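Local coordinates for ABC transporter, periplasmic substrate-binding protein (Vibrio cholerae O1 biovar eltor, PDB 1TWY) that probably binds phosphate in the periplasm as the receptor component of an ABC-type phosphate transporter, at residues S153-S158 with L235-L240. Numbering follows the deposited sequence.
Sequences SGTRYS and LSRPFL
G154 and S158, one turn apart on the helix that begins at G154, face R237 of strand 236-243 and illustrate how an arginine on a central strand can tie down a helix start, probably across the two lobes of a periplasmic binding protein. S153, at the N-cap, turns its OG forward onto the first turn, accepting a nearly straight bond from R156 N over 2.9 Å. At G154 the carbonyl oxygen, already accepting from S158 N, stands 3.5 Å from R237 NH1, oblique to the guanidinium plane. Next comes T155, whose OG1 lies 4.5 Å from R237 NH2 while its side chain also rests on L105. Helix start and strand meet steeply, at 115°, near the middle of the chain, where strand 236-243 pairs with strand 96-109, probably in the connection between the lobes of the PBP fold; a phosphate ion bound close to G154 is consistent with a ligand cleft here. S158 makes the direct polar link: R237 NH1 donates to its OG over 3.0 Å, bent to 142° and tilted from the guanidinium plane. Beside that bond the serine lies along the arginine stem, OG 3.1 Å and CB 3.5 Å from R237 CD. With chi1 at 62°, R237 CG sits between the backbone N and the carbonyl carbon, and the chain then runs extended to NE, taking the guanidinium to the helix. F239, two residues on in the same strand, sets CE1 3.8 Å above one guanidinium face, offset toward its rim. NH1 also donates to S37 OG, and D103 forms a salt bridge with NH2 that probably offsets the buried charge.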
loop_
_atom_site.group_PDB
_atom_site.type_symbol
_atom_site.label_atom_id
_atom_site.label_comp_id
_atom_site.label_asym_id
_atom_site.label_seq_id
_atom_site.Cartn_x
_atom_site.Cartn_y
_atom_site.Cartn_z
ATOM N N SER A 153 2.189 -5.692 -9.231
ATOM C CA SER A 153 2.435 -5.316 -7.811
ATOM C C SER A 153 1.542 -4.295 -7.236
ATOM O O SER A 153 1.403 -3.186 -7.769
ATOM C CB SER A 153 3.870 -4.818 -7.622
ATOM O OG SER A 153 4.056 -4.092 -6.449
ATOM N N GLY A 154 0.911 -4.672 -6.103
ATOM C CA GLY A 154 0.164 -3.716 -5.316
ATOM C C GLY A 154 0.924 -2.517 -4.820
ATOM O O GLY A 154 0.372 -1.380 -4.709
ATOM N N THR A 155 2.183 -2.748 -4.434
ATOM C CA THR A 155 3.010 -1.709 -3.939
ATOM C C THR A 155 3.274 -0.679 -5.052
ATOM O O THR A 155 3.181 0.522 -4.820
ATOM C CB THR A 155 4.296 -2.361 -3.498
ATOM O OG1 THR A 155 3.976 -3.176 -2.350
ATOM C CG2 THR A 155 5.246 -1.358 -3.005
ATOM N N ARG A 156 3.519 -1.218 -6.208
ATOM C CA ARG A 156 3.720 -0.328 -7.436
ATOM C C ARG A 156 2.469 0.489 -7.706
ATOM O O ARG A 156 2.579 1.720 -7.985
ATOM C CB ARG A 156 4.101 -1.077 -8.624
ATOM C CG ARG A 156 4.386 -0.166 -9.794
ATOM C CD ARG A 156 4.732 -0.971 -10.983
ATOM N NE ARG A 156 4.805 -0.194 -12.173
ATOM C CZ ARG A 156 5.326 -0.601 -13.349
ATOM N NH1 ARG A 156 5.977 -1.777 -13.565
ATOM N NH2 ARG A 156 5.249 0.279 -14.348
ATOM N N TYR A 157 1.292 -0.138 -7.641
ATOM C CA TYR A 157 0.065 0.563 -7.958
ATOM C C TYR A 157 -0.131 1.715 -6.975
ATOM O O TYR A 157 -0.462 2.825 -7.372
ATOM C CB TYR A 157 -1.108 -0.451 -7.895
ATOM C CG TYR A 157 -2.379 0.247 -8.157
ATOM C CD1 TYR A 157 -3.011 0.923 -7.100
ATOM C CD2 TYR A 157 -2.932 0.282 -9.424
ATOM C CE1 TYR A 157 -4.150 1.627 -7.319
ATOM C CE2 TYR A 157 -4.132 0.988 -9.638
ATOM C CZ TYR A 157 -4.699 1.662 -8.565
ATOM O OH TYR A 157 -5.875 2.367 -8.668
ATOM N N SER A 158 0.050 1.473 -5.686
ATOM C CA SER A 158 -0.089 2.518 -4.652
ATOM C C SER A 158 0.977 3.565 -4.818
ATOM O O SER A 158 0.667 4.678 -4.693
ATOM C CB SER A 158 -0.009 1.864 -3.323
ATOM O OG SER A 158 -1.085 0.949 -3.159
ATOM N N LEU A 235 3.566 9.177 2.109
ATOM C CA LEU A 235 3.575 8.039 1.288
ATOM C C LEU A 235 3.030 6.829 2.053
ATOM O O LEU A 235 3.712 5.977 2.593
ATOM C CB LEU A 235 4.989 7.753 0.735
ATOM C CG LEU A 235 5.396 8.824 -0.300
ATOM C CD1 LEU A 235 6.805 8.445 -0.809
ATOM C CD2 LEU A 235 4.412 9.240 -1.475
ATOM N N SER A 236 1.726 6.844 2.195
ATOM C CA SER A 236 1.061 5.768 2.875
ATOM C C SER A 236 -0.284 5.550 2.212
ATOM O O SER A 236 -0.823 6.386 1.508
ATOM C CB SER A 236 0.853 6.076 4.316
ATOM O OG SER A 236 -0.238 6.935 4.444
ATOM N N ARG A 237 -0.830 4.390 2.430
ATOM C CA ARG A 237 -2.105 4.073 1.835
ATOM C C ARG A 237 -2.961 3.443 2.930
ATOM O O ARG A 237 -2.428 2.845 3.849
ATOM C CB ARG A 237 -1.956 3.067 0.689
ATOM C CG ARG A 237 -1.407 1.762 1.109
ATOM C CD ARG A 237 -0.923 0.952 -0.034
ATOM N NE ARG A 237 -0.232 -0.231 0.407
ATOM C CZ ARG A 237 -0.210 -1.392 -0.251
ATOM N NH1 ARG A 237 -0.823 -1.462 -1.385
ATOM N NH2 ARG A 237 0.398 -2.489 0.251
ATOM N N PRO A 238 -4.274 3.644 2.854
ATOM C CA PRO A 238 -5.184 3.060 3.809
ATOM C C PRO A 238 -5.522 1.611 3.534
ATOM O O PRO A 238 -5.628 1.270 2.317
ATOM C CB PRO A 238 -6.489 3.935 3.629
ATOM C CG PRO A 238 -6.438 4.311 2.229
ATOM C CD PRO A 238 -4.960 4.534 1.922
ATOM N N PHE A 239 -5.722 0.774 4.558
ATOM C CA PHE A 239 -6.388 -0.497 4.392
ATOM C C PHE A 239 -7.808 -0.253 4.908
ATOM O O PHE A 239 -7.973 -0.054 6.090
ATOM C CB PHE A 239 -5.749 -1.553 5.231
ATOM C CG PHE A 239 -4.395 -2.085 4.684
ATOM C CD1 PHE A 239 -3.842 -1.552 3.547
ATOM C CD2 PHE A 239 -3.787 -3.151 5.282
ATOM C CE1 PHE A 239 -2.658 -2.090 3.014
ATOM C CE2 PHE A 239 -2.618 -3.692 4.779
ATOM C CZ PHE A 239 -2.054 -3.143 3.652
ATOM N N LEU A 240 -8.800 -0.158 4.025
ATOM C CA LEU A 240 -10.194 0.050 4.382
ATOM C C LEU A 240 -10.968 -1.192 4.357
ATOM O O LEU A 240 -10.800 -2.164 3.560
ATOM C CB LEU A 240 -10.825 1.019 3.390
ATOM C CG LEU A 240 -10.198 2.385 3.205
ATOM C CD1 LEU A 240 -11.079 3.160 2.265
ATOM C CD2 LEU A 240 -10.021 3.138 4.610
#